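Local coordinates for protein DNA-3-methyladenine glycosidase (Bacillus halodurans, PDB 2H56) that belongs to the HhH-GPD superfamily of base excision DNA repair proteins and has a largely helical fold that includes a helix-hairpin-helix motif, at residues E38-V43 and L209-G214; E138-I143 and M153-S158; D163-G168 and V204-L209. All coordinates share one frame; numbering follows the deposited sequence.

Contact 1: residues E38-V43 and L209-G214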
ATOM      1  N   GLU A  38      17.469   5.034 -13.611  1.00 65.42           N
ATOM      2  CA  GLU A  38      18.283   6.200 -13.964  1.00 67.42           C
ATOM      3  C   GLU A  38      17.454   7.252 -14.758  1.00 67.83           C
ATOM      4  O   GLU A  38      17.645   8.440 -14.564  1.00 69.41           O
ATOM      5  CB  GLU A  38      19.629   5.816 -14.621  1.00 67.42           C
ATOM      6  CG  GLU A  38      20.765   5.453 -13.569  1.00 68.41           C
ATOM      7  N   ILE A  39      16.497   6.823 -15.577  1.00 65.98           N
ATOM      8  CA  ILE A  39      15.597   7.750 -16.236  1.00 63.95           C
ATOM      9  C   ILE A  39      14.476   8.275 -15.290  1.00 65.08           C
ATOM     10  O   ILE A  39      14.152   9.470 -15.283  1.00 63.50           O
ATOM     11  CB  ILE A  39      14.986   7.126 -17.518  1.00 64.93           C
ATOM     12  CG1 ILE A  39      16.051   6.940 -18.615  1.00 58.56           C
ATOM     13  CG2 ILE A  39      13.849   8.001 -18.054  1.00 56.32           C
ATOM     14  N   ALA A  40      13.890   7.403 -14.480  1.00 65.34           N
ATOM     15  CA  ALA A  40      12.721   7.806 -13.668  1.00 64.73           C
ATOM     16  C   ALA A  40      13.066   8.680 -12.477  1.00 65.42           C
ATOM     17  O   ALA A  40      12.222   9.389 -12.000  1.00 69.70           O
ATOM     18  CB  ALA A  40      11.933   6.587 -13.179  1.00 63.59           C
ATOM     19  N   GLY A  41      14.275   8.614 -11.950  1.00 65.96           N
ATOM     20  CA  GLY A  41      14.620   9.459 -10.796  1.00 65.11           C
ATOM     21  C   GLY A  41      14.118   8.910  -9.466  1.00 65.32           C
ATOM     22  O   GLY A  41      13.957   7.705  -9.298  1.00 63.32           O
ATOM     23  N   GLU A  42      13.876   9.798  -8.507  1.00 65.96           N
ATOM     24  CA  GLU A  42      13.548   9.354  -7.166  1.00 64.28           C
ATOM     25  C   GLU A  42      12.106   8.938  -7.066  1.00 66.42           C
ATOM     26  O   GLU A  42      11.260   9.402  -7.821  1.00 66.12           O
ATOM     27  CB  GLU A  42      13.844  10.429  -6.137  1.00 62.42           C
ATOM     28  CG  GLU A  42      12.902  11.612  -6.143  1.00 61.02           C
ATOM     29  CD  GLU A  42      13.422  12.791  -5.301  1.00 66.05           C
ATOM     30  OE1 GLU A  42      14.674  12.865  -5.050  1.00 74.01           O
ATOM     31  OE2 GLU A  42      12.579  13.645  -4.911  1.00 57.46           O
ATOM     32  N   VAL A  43      11.850   8.048  -6.118  1.00 67.12           N
ATOM     33  CA  VAL A  43      10.506   7.730  -5.696  1.00 64.75           C
ATOM     34  C   VAL A  43      10.323   8.113  -4.245  1.00 65.74           C
ATOM     35  O   VAL A  43      11.295   8.354  -3.520  1.00 64.47           O
ATOM     36  CB  VAL A  43      10.231   6.236  -5.803  1.00 65.95           C
ATOM     37  CG1 VAL A  43      10.114   5.843  -7.256  1.00 58.40           C
ATOM     38  CG2 VAL A  43      11.307   5.434  -5.054  1.00 60.32           C
ATOM     39  N   LEU A 209       7.812   0.240 -10.072  1.00 65.78           N
ATOM     40  CA  LEU A 209       6.877  -0.458 -10.929  1.00 67.31           C
ATOM     41  C   LEU A 209       5.649   0.414 -11.126  1.00 67.32           C
ATOM     42  O   LEU A 209       5.167   0.589 -12.266  1.00 68.31           O
ATOM     43  CB  LEU A 209       6.533  -1.846 -10.364  1.00 69.13           C
ATOM     44  CG  LEU A 209       7.645  -2.916 -10.485  1.00 69.75           C
ATOM     45  CD1 LEU A 209       7.117  -4.318 -10.244  1.00 76.98           C
ATOM     46  CD2 LEU A 209       8.265  -2.888 -11.853  1.00 74.36           C
ATOM     47  N   TRP A 210       5.158   0.992 -10.026  1.00 66.73           N
ATOM     48  CA  TRP A 210       3.988   1.867 -10.103  1.00 64.67           C
ATOM     49  C   TRP A 210       4.244   3.055 -11.006  1.00 62.63           C
ATOM     50  O   TRP A 210       3.362   3.469 -11.761  1.00 58.74           O
ATOM     51  CB  TRP A 210       3.549   2.347  -8.726  1.00 64.29           C
ATOM     52  CG  TRP A 210       2.613   1.430  -8.097  1.00 66.04           C
ATOM     53  CD1 TRP A 210       1.521   0.889  -8.667  1.00 65.65           C
ATOM     54  CD2 TRP A 210       2.671   0.913  -6.772  1.00 62.54           C
ATOM     55  NE1 TRP A 210       0.892   0.053  -7.795  1.00 61.85           N
ATOM     56  CE2 TRP A 210       1.577   0.051  -6.617  1.00 64.87           C
ATOM     57  CE3 TRP A 210       3.550   1.084  -5.701  1.00 69.05           C
ATOM     58  CZ2 TRP A 210       1.317  -0.628  -5.425  1.00 70.03           C
ATOM     59  CZ3 TRP A 210       3.311   0.401  -4.523  1.00 64.61           C
ATOM     60  CH2 TRP A 210       2.193  -0.437  -4.388  1.00 68.32           C
ATOM     61  N   LYS A 211       5.459   3.593 -10.918  1.00 62.77           N
ATOM     62  CA  LYS A 211       5.866   4.722 -11.737  1.00 62.83           C
ATOM     63  C   LYS A 211       5.849   4.295 -13.216  1.00 64.37           C
ATOM     64  O   LYS A 211       5.282   4.992 -14.081  1.00 66.09           O
ATOM     65  CB  LYS A 211       7.237   5.206 -11.296  1.00 62.28           C
ATOM     66  CG  LYS A 211       7.370   6.705 -11.254  1.00 69.58           C
ATOM     67  CD  LYS A 211       8.550   7.132 -10.391  1.00 75.55           C
ATOM     68  CE  LYS A 211       8.830   8.622 -10.524  1.00 82.39           C
ATOM     69  NZ  LYS A 211       7.841   9.456  -9.782  1.00 87.97           N
ATOM     70  N   ALA A 212       6.392   3.112 -13.491  1.00 64.36           N
ATOM     71  CA  ALA A 212       6.352   2.537 -14.843  1.00 63.58           C
ATOM     72  C   ALA A 212       4.923   2.337 -15.345  1.00 61.84           C
ATOM     73  O   ALA A 212       4.641   2.615 -16.508  1.00 62.27           O
ATOM     74  CB  ALA A 212       7.111   1.226 -14.877  1.00 63.47           C
ATOM     75  N   ALA A 213       4.033   1.858 -14.476  1.00 60.69           N
ATOM     76  CA  ALA A 213       2.631   1.634 -14.866  1.00 60.35           C
ATOM     77  C   ALA A 213       1.875   2.914 -15.240  1.00 61.64           C
ATOM     78  O   ALA A 213       1.024   2.875 -16.129  1.00 62.32           O
ATOM     79  CB  ALA A 213       1.876   0.885 -13.770  1.00 58.83           C
ATOM     80  N   GLY A 214       2.163   4.031 -14.556  1.00 63.07           N
ATOM     81  CA  GLY A 214       1.519   5.336 -14.844  1.00 62.34           C
ATOM     82  C   GLY A 214       2.027   6.086 -16.088  1.00 63.67           C
ATOM     83  O   GLY A 214       1.749   5.688 -17.236  1.00 61.51           O
TER
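The carbonyl oxygen of Glu-42 is approached by the end of the Lys-211 side chain, with CE at 3.7 Å and NZ at 3.9 Å from this O, so the ammonium rests nearby without a hydrogen bond. A second carbonyl joins in: Ala-40 O is 3.8 Å from Lys-211 CE. The lysine thus runs from helix 202-219 to the turn that follows helix 31-40. Its chain is extended as far as CE, and the bend at the last torsion (chi4 75°) swings NZ aside, leaving CE nearest to Glu-42 O. Further back, the aliphatic part does the apolar work. Val-43 CG1 meets Lys-211 CD at 3.7 Å, the two side chains crossing obliquely, and the small Ala-40 sets its CB 4.4 Å from the same CD. A long side chain suits this place, since its methylenes can pack on alanine and valine while its charge reaches the edge of the contact. The CB of Glu-42 leaves the backbone away from the lysine, and its nearest carboxylate atom, OE2, is 8.0 Å from Lys-211 NZ, so the opposite charges form no ion pair. Gly-41, the first residue after helix 31-40, has positive phi (80°), where a beta carbon would collide with the preceding carbonyl; its own O accepts a hydrogen bond from Tyr-208 OH. Val-43 then enters strand 43-46, bonded through its backbone to Phe-16. The lysine charge is therefore probably steadied by the carbonyl dipoles at this helix end, while its methylenes supply the apolar cover.

Contact 2: residues E138-I143 and M153-S158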
ATOM      1  N   GLU A 138      -0.589 -12.049   8.468  1.00 74.53           N
ATOM      2  CA  GLU A 138      -1.530 -12.879   9.246  1.00 76.51           C
ATOM      3  C   GLU A 138      -2.326 -12.065  10.239  1.00 76.18           C
ATOM      4  O   GLU A 138      -3.541 -12.146  10.261  1.00 77.27           O
ATOM      5  CB  GLU A 138      -0.818 -13.984  10.012  1.00 78.59           C
ATOM      6  CG  GLU A 138      -0.470 -15.190   9.146  1.00 88.64           C
ATOM      7  CD  GLU A 138       0.764 -15.948   9.633  1.00102.85           C
ATOM      8  OE1 GLU A 138       1.393 -15.512  10.630  1.00114.99           O
ATOM      9  OE2 GLU A 138       1.109 -16.987   9.016  1.00108.79           O
ATOM     10  N   LYS A 139      -1.641 -11.287  11.071  1.00 75.88           N
ATOM     11  CA  LYS A 139      -2.324 -10.525  12.115  1.00 72.91           C
ATOM     12  C   LYS A 139      -3.318  -9.573  11.475  1.00 71.75           C
ATOM     13  O   LYS A 139      -4.440  -9.501  11.914  1.00 75.34           O
ATOM     14  CB  LYS A 139      -1.347  -9.773  13.016  1.00 73.14           C
ATOM     15  CG  LYS A 139      -0.327 -10.656  13.742  1.00 74.53           C
ATOM     16  CD  LYS A 139      -0.950 -11.402  14.899  1.00 79.68           C
ATOM     17  CE  LYS A 139       0.101 -12.045  15.817  1.00 80.46           C
ATOM     18  NZ  LYS A 139      -0.288 -11.942  17.273  1.00 82.31           N
ATOM     19  N   LEU A 140      -2.939  -8.891  10.403  1.00 70.23           N
ATOM     20  CA  LEU A 140      -3.856  -7.973   9.729  1.00 68.23           C
ATOM     21  C   LEU A 140      -5.073  -8.643   8.995  1.00 68.54           C
ATOM     22  O   LEU A 140      -6.200  -8.135   9.065  1.00 69.24           O
ATOM     23  CB  LEU A 140      -3.071  -7.117   8.737  1.00 68.32           C
ATOM     24  CG  LEU A 140      -2.030  -6.131   9.292  1.00 72.44           C
ATOM     25  CD1 LEU A 140      -1.147  -5.530   8.142  1.00 64.94           C
ATOM     26  CD2 LEU A 140      -2.708  -5.030  10.082  1.00 60.77           C
ATOM     27  N   THR A 141      -4.866  -9.745   8.277  1.00 66.23           N
ATOM     28  CA  THR A 141      -5.944 -10.335   7.462  1.00 64.84           C
ATOM     29  C   THR A 141      -6.981 -11.108   8.282  1.00 66.22           C
ATOM     30  O   THR A 141      -8.114 -11.362   7.819  1.00 67.17           O
ATOM     31  CB  THR A 141      -5.389 -11.222   6.365  1.00 65.06           C
ATOM     32  OG1 THR A 141      -4.442 -12.125   6.931  1.00 62.57           O
ATOM     33  CG2 THR A 141      -4.693 -10.385   5.299  1.00 67.44           C
ATOM     34  N   ALA A 142      -6.597 -11.445   9.513  1.00 67.91           N
ATOM     35  CA  ALA A 142      -7.534 -11.893  10.571  1.00 66.90           C
ATOM     36  C   ALA A 142      -8.731 -10.947  10.786  1.00 67.22           C
ATOM     37  O   ALA A 142      -9.774 -11.388  11.277  1.00 68.31           O
ATOM     38  CB  ALA A 142      -6.782 -12.083  11.916  1.00 64.15           C
ATOM     39  N   ILE A 143      -8.574  -9.667  10.437  1.00 66.45           N
ATOM     40  CA  ILE A 143      -9.631  -8.696  10.575  1.00 68.31           C
ATOM     41  C   ILE A 143     -10.556  -8.777   9.367  1.00 70.83           C
ATOM     42  O   ILE A 143     -10.097  -8.716   8.235  1.00 75.47           O
ATOM     43  CB  ILE A 143      -9.058  -7.279  10.687  1.00 70.23           C
ATOM     44  CG1 ILE A 143      -8.102  -7.175  11.875  1.00 66.19           C
ATOM     45  CG2 ILE A 143     -10.171  -6.215  10.827  1.00 68.61           C
ATOM     46  CD1 ILE A 143      -7.079  -6.079  11.669  1.00 64.34           C
HETATM   47  N   MSE A 153      -0.732  -3.287   1.188  1.00 69.75           N
HETATM   48  CA  MSE A 153      -0.700  -1.822   0.995  1.00 69.25           C
HETATM   49  C   MSE A 153      -0.537  -1.071   2.319  1.00 69.32           C
HETATM   50  O   MSE A 153       0.174  -0.012   2.387  1.00 67.67           O
HETATM   51  CB  MSE A 153      -1.966  -1.322   0.323  1.00 66.96           C
HETATM   52  CG  MSE A 153      -2.218  -1.924  -0.989  1.00 64.99           C
HETATM   53 SE   MSE A 153      -0.873  -1.410  -2.262  0.70 60.17          SE
HETATM   54  CE  MSE A 153      -1.522   0.492  -2.647  1.00 81.87           C
ATOM     55  N   PHE A 154      -1.176  -1.630   3.349  1.00 64.74           N
ATOM     56  CA  PHE A 154      -1.070  -1.087   4.685  1.00 67.70           C
ATOM     57  C   PHE A 154       0.341  -1.182   5.206  1.00 70.10           C
ATOM     58  O   PHE A 154       0.814  -0.233   5.840  1.00 76.18           O
ATOM     59  CB  PHE A 154      -1.995  -1.819   5.647  1.00 69.77           C
ATOM     60  CG  PHE A 154      -1.944  -1.294   7.041  1.00 72.16           C
ATOM     61  CD1 PHE A 154      -2.602  -0.100   7.373  1.00 79.67           C
ATOM     62  CD2 PHE A 154      -1.260  -1.986   8.030  1.00 68.07           C
ATOM     63  CE1 PHE A 154      -2.537   0.413   8.671  1.00 67.70           C
ATOM     64  CE2 PHE A 154      -1.205  -1.487   9.332  1.00 72.29           C
ATOM     65  CZ  PHE A 154      -1.842  -0.287   9.652  1.00 65.23           C
HETATM   66  N   MSE A 155       1.018  -2.306   4.956  1.00 66.49           N
HETATM   67  CA  MSE A 155       2.356  -2.482   5.461  1.00 65.85           C
HETATM   68  C   MSE A 155       3.277  -1.461   4.789  1.00 67.60           C
HETATM   69  O   MSE A 155       4.345  -1.097   5.332  1.00 66.98           O
HETATM   70  CB  MSE A 155       2.901  -3.885   5.160  1.00 65.11           C
HETATM   71  CG  MSE A 155       2.222  -5.035   5.849  1.00 64.92           C
HETATM   72 SE   MSE A 155       3.209  -6.715   5.681  0.70 68.29          SE
HETATM   73  CE  MSE A 155       4.960  -6.120   6.393  1.00 64.61           C
HETATM   74  N   MSE A 156       2.934  -1.045   3.573  1.00 65.84           N
HETATM   75  CA  MSE A 156       3.900  -0.246   2.840  1.00 66.35           C
HETATM   76  C   MSE A 156       3.676   1.201   3.230  1.00 69.05           C
HETATM   77  O   MSE A 156       4.553   1.841   3.775  1.00 71.66           O
HETATM   78  CB  MSE A 156       3.772  -0.416   1.325  1.00 66.13           C
HETATM   79  CG  MSE A 156       4.253  -1.763   0.748  1.00 68.74           C
HETATM   80 SE   MSE A 156       3.892  -1.701  -1.158  0.70 55.98          SE
HETATM   81  CE  MSE A 156       4.465  -3.457  -1.994  1.00 63.91           C
ATOM     82  N   PHE A 157       2.463   1.659   2.976  1.00 71.75           N
ATOM     83  CA  PHE A 157       2.103   3.055   2.986  1.00 71.90           C
ATOM     84  C   PHE A 157       1.679   3.536   4.361  1.00 73.62           C
ATOM     85  O   PHE A 157       1.308   4.697   4.526  1.00 75.31           O
ATOM     86  CB  PHE A 157       0.952   3.270   2.000  1.00 71.21           C
ATOM     87  CG  PHE A 157       1.367   3.135   0.599  1.00 70.04           C
ATOM     88  CD1 PHE A 157       2.223   4.061   0.043  1.00 75.17           C
ATOM     89  CD2 PHE A 157       0.949   2.072  -0.165  1.00 73.25           C
ATOM     90  CE1 PHE A 157       2.645   3.952  -1.282  1.00 72.90           C
ATOM     91  CE2 PHE A 157       1.365   1.938  -1.481  1.00 71.40           C
ATOM     92  CZ  PHE A 157       2.219   2.889  -2.045  1.00 72.84           C
ATOM     93  N   SER A 158       1.732   2.667   5.355  1.00 74.93           N
ATOM     94  CA  SER A 158       1.346   3.078   6.677  1.00 75.01           C
ATOM     95  C   SER A 158       2.319   2.625   7.734  1.00 74.13           C
ATOM     96  O   SER A 158       2.647   3.422   8.566  1.00 80.23           O
ATOM     97  CB  SER A 158      -0.082   2.643   6.967  1.00 76.63           C
ATOM     98  OG  SER A 158      -0.176   2.184   8.286  1.00 83.46           O
TER
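Leu-140 brings both of its methyl groups to one side of the Phe-154 ring: CD1 lies 3.5 Å from CD2 of the phenylalanine, and Leu-140 CD2 lies 3.9 Å from Phe-154 CE2. The leucine arrives obliquely to the ring, and the two side chains cross at about a right angle. Phe-154 has its CG anti to the backbone N (chi1 -179°), which carries the ring out from helix 148-157 toward helix 133-141. Ser-158 OG sits over one ring face, toward the rim, and Ser-54 and Leu-55 of helix 51-61 also touch the ring. A branched leucine against a flat phenylalanine suits the buried, apolar contact between these two residues. Packing is slacker beside it, where selenomethionine Met-155 offers only CG, 4.1 Å from Leu-140 CD1, before its chain bends at the last torsion. Glu-138 and Lys-139 are exposed and have no part in the junction; charged residues suit that solvent side of helix 133-141. Two consecutive helices joined by a short glycine-containing hairpin are the helix-hairpin-helix motif, the HhH of the HhH-GPD superfamily; here Leu-140 and Phe-154 pack its two helices together.

Contact 3: residues D163-G168 and V204-L209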
ATOM      1  N   ASP A 163       9.952  -4.362   2.770  1.00 68.30           N
ATOM      2  CA  ASP A 163      10.126  -5.759   2.326  1.00 70.25           C
ATOM      3  C   ASP A 163       8.784  -6.453   1.942  1.00 71.73           C
ATOM      4  O   ASP A 163       8.500  -7.584   2.343  1.00 71.30           O
ATOM      5  CB  ASP A 163      10.820  -6.533   3.438  1.00 71.04           C
ATOM      6  CG  ASP A 163      10.019  -6.544   4.761  1.00 73.45           C
ATOM      7  OD1 ASP A 163       9.136  -5.683   4.996  1.00 69.70           O
ATOM      8  OD2 ASP A 163      10.284  -7.448   5.569  1.00 81.84           O
ATOM      9  N   VAL A 164       7.988  -5.747   1.152  1.00 70.85           N
ATOM     10  CA  VAL A 164       6.641  -6.148   0.779  1.00 70.54           C
ATOM     11  C   VAL A 164       6.564  -6.173  -0.758  1.00 69.81           C
ATOM     12  O   VAL A 164       7.042  -5.270  -1.424  1.00 71.90           O
ATOM     13  CB  VAL A 164       5.631  -5.109   1.342  1.00 71.19           C
ATOM     14  CG1 VAL A 164       4.176  -5.441   0.941  1.00 71.76           C
ATOM     15  CG2 VAL A 164       5.774  -4.972   2.883  1.00 69.55           C
ATOM     16  N   LEU A 165       5.988  -7.215  -1.319  1.00 68.35           N
ATOM     17  CA  LEU A 165       5.765  -7.305  -2.751  1.00 69.51           C
ATOM     18  C   LEU A 165       4.305  -7.755  -2.993  1.00 72.44           C
ATOM     19  O   LEU A 165       3.994  -8.939  -2.820  1.00 76.19           O
ATOM     20  CB  LEU A 165       6.735  -8.330  -3.302  1.00 70.29           C
ATOM     21  CG  LEU A 165       6.788  -8.658  -4.794  1.00 73.71           C
ATOM     22  CD1 LEU A 165       7.423  -7.536  -5.615  1.00 67.18           C
ATOM     23  CD2 LEU A 165       7.589  -9.955  -4.977  1.00 69.83           C
ATOM     24  N   SER A 166       3.390  -6.848  -3.345  1.00 70.16           N
ATOM     25  CA  SER A 166       2.023  -7.292  -3.504  1.00 70.49           C
ATOM     26  C   SER A 166       1.798  -7.935  -4.869  1.00 70.64           C
ATOM     27  O   SER A 166       1.484  -7.277  -5.869  1.00 70.24           O
ATOM     28  CB  SER A 166       1.009  -6.194  -3.277  1.00 69.52           C
ATOM     29  OG  SER A 166      -0.283  -6.770  -3.375  1.00 74.54           O
ATOM     30  N   VAL A 167       1.918  -9.249  -4.896  1.00 70.03           N
ATOM     31  CA  VAL A 167       1.788  -9.967  -6.158  1.00 69.10           C
ATOM     32  C   VAL A 167       0.447  -9.725  -6.835  1.00 68.68           C
ATOM     33  O   VAL A 167       0.362  -9.765  -8.059  1.00 69.90           O
ATOM     34  CB  VAL A 167       2.062 -11.448  -5.951  1.00 67.38           C
ATOM     35  CG1 VAL A 167       1.477 -12.270  -7.058  1.00 64.01           C
ATOM     36  CG2 VAL A 167       3.577 -11.623  -5.848  1.00 64.13           C
ATOM     37  N   GLY A 168      -0.585  -9.422  -6.052  1.00 68.75           N
ATOM     38  CA  GLY A 168      -1.935  -9.268  -6.611  1.00 67.27           C
ATOM     39  C   GLY A 168      -2.256  -7.885  -7.124  1.00 65.03           C
ATOM     40  O   GLY A 168      -3.324  -7.670  -7.626  1.00 65.59           O
ATOM     41  N   VAL A 204      10.534  -0.841  -2.378  1.00 65.81           N
ATOM     42  CA  VAL A 204      11.150   0.228  -3.166  1.00 65.97           C
ATOM     43  C   VAL A 204      11.011  -0.052  -4.694  1.00 69.21           C
ATOM     44  O   VAL A 204      10.629   0.835  -5.477  1.00 70.98           O
ATOM     45  CB  VAL A 204      12.625   0.487  -2.771  1.00 66.53           C
ATOM     46  CG1 VAL A 204      13.187   1.607  -3.608  1.00 60.17           C
ATOM     47  CG2 VAL A 204      12.774   0.846  -1.258  1.00 57.69           C
ATOM     48  N   ALA A 205      11.271  -1.288  -5.113  1.00 69.12           N
ATOM     49  CA  ALA A 205      10.993  -1.712  -6.501  1.00 67.08           C
ATOM     50  C   ALA A 205       9.561  -1.425  -6.884  1.00 68.67           C
ATOM     51  O   ALA A 205       9.267  -0.953  -7.973  1.00 69.01           O
ATOM     52  CB  ALA A 205      11.259  -3.195  -6.669  1.00 64.79           C
ATOM     53  N   CYS A 206       8.648  -1.731  -5.976  1.00 70.58           N
ATOM     54  CA  CYS A 206       7.234  -1.582  -6.268  1.00 70.57           C
ATOM     55  C   CYS A 206       6.863  -0.139  -6.551  1.00 69.02           C
ATOM     56  O   CYS A 206       5.997   0.131  -7.376  1.00 68.59           O
ATOM     57  CB  CYS A 206       6.389  -2.138  -5.120  1.00 73.00           C
ATOM     58  SG  CYS A 206       6.425  -3.947  -5.011  1.00 79.07           S
ATOM     59  N   LEU A 207       7.504   0.790  -5.853  1.00 68.80           N
ATOM     60  CA  LEU A 207       7.307   2.190  -6.148  1.00 67.71           C
ATOM     61  C   LEU A 207       7.705   2.467  -7.615  1.00 66.72           C
ATOM     62  O   LEU A 207       7.014   3.185  -8.326  1.00 69.55           O
ATOM     63  CB  LEU A 207       8.125   3.057  -5.197  1.00 67.94           C
ATOM     64  CG  LEU A 207       7.749   2.979  -3.721  1.00 66.91           C
ATOM     65  CD1 LEU A 207       8.720   3.807  -2.882  1.00 64.37           C
ATOM     66  CD2 LEU A 207       6.326   3.433  -3.543  1.00 57.39           C
ATOM     67  N   TYR A 208       8.794   1.886  -8.085  1.00 65.74           N
ATOM     68  CA  TYR A 208       9.212   2.116  -9.475  1.00 65.80           C
ATOM     69  C   TYR A 208       8.299   1.410 -10.456  1.00 65.81           C
ATOM     70  O   TYR A 208       8.017   1.919 -11.545  1.00 66.17           O
ATOM     71  CB  TYR A 208      10.662   1.695  -9.688  1.00 66.04           C
ATOM     72  CG  TYR A 208      11.630   2.701  -9.114  1.00 68.65           C
ATOM     73  CD1 TYR A 208      11.855   3.911  -9.765  1.00 64.77           C
ATOM     74  CD2 TYR A 208      12.300   2.460  -7.919  1.00 68.92           C
ATOM     75  CE1 TYR A 208      12.709   4.841  -9.271  1.00 64.59           C
ATOM     76  CE2 TYR A 208      13.183   3.411  -7.399  1.00 69.08           C
ATOM     77  CZ  TYR A 208      13.374   4.597  -8.086  1.00 68.16           C
ATOM     78  OH  TYR A 208      14.215   5.545  -7.595  1.00 68.55           O
ATOM     79  N   LEU A 209       7.812   0.240 -10.072  1.00 65.78           N
ATOM     80  CA  LEU A 209       6.877  -0.458 -10.929  1.00 67.31           C
ATOM     81  C   LEU A 209       5.649   0.414 -11.126  1.00 67.32           C
ATOM     82  O   LEU A 209       5.167   0.589 -12.266  1.00 68.31           O
ATOM     83  CB  LEU A 209       6.533  -1.846 -10.364  1.00 69.13           C
ATOM     84  CG  LEU A 209       7.645  -2.916 -10.485  1.00 69.75           C
ATOM     85  CD1 LEU A 209       7.117  -4.318 -10.244  1.00 76.98           C
ATOM     86  CD2 LEU A 209       8.265  -2.888 -11.853  1.00 74.36           C
TER
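Leu-165 and Cys-206 mark the closest approach of the backbones, 6.9 Å between their CA atoms, where a nearly extended loop passes helix 202-219. On the helix side Cys-206 makes the contact, through SG, which stands anti to the carbonyl carbon (chi1 -72°) and reaches Leu-165 CD1 at 3.8 Å. The leucine leaves its backbone neither toward nor away from the helix; with CG anti to the backbone N (chi1 -179°) and chi2 73°, CD1 is the branch that reaches the sulfur, while CD2 ends 6.1 Å from Cys-206 SG. The same SG lies 3.9 Å from Val-164 O, in van der Waals contact. A cysteine fits here because its slim, polarisable side chain can touch an apolar methyl and a backbone carbonyl at once, without needing a hydrogen bond. In the HhH-GPD fold this loop follows the second helix of the helix-hairpin-helix motif and leads into helix 170-180, so the contact lays the exit from the motif against a much later helix. Hydrogen bonds help to fix the loop: Val-164 N to Thr-203 OG1, and the buried Ser-166 OG to Glu-152 OE1. Leucine suits position 165 because its two branches let it fill an apolar site between the Cys-206 sulfur, Leu-191 of helix 187-195 and Trp-198. Val-164 turns a compact branched side chain to selenomethionines Met-155 and Met-156.

Helix 202-219 is the common element of contacts 1 and 3, whose segments overlap at Leu-209 and whose centres are about 12 Å apart. Val-43 of contact 1 also packs on the helix segment of contact 3, its CG1 lying 3.4 Å from Tyr-208 CE1. The centre of contact 2 is about 15 Å from that of contact 3 and about 24 Å from that of contact 1. Selenomethionine Met-156 joins the segments of contacts 2 and 3, with CE 3.6 Å from Cys-206 SG. Trp-210 joins those of contacts 1 and 2: its ring packs on Met-153, Met-156 and Phe-157, and its NE1 is hydrogen-bonded to Asp-169. Along the chain, contacts 2 and 3 follow one another inside the loop closed by contact 1.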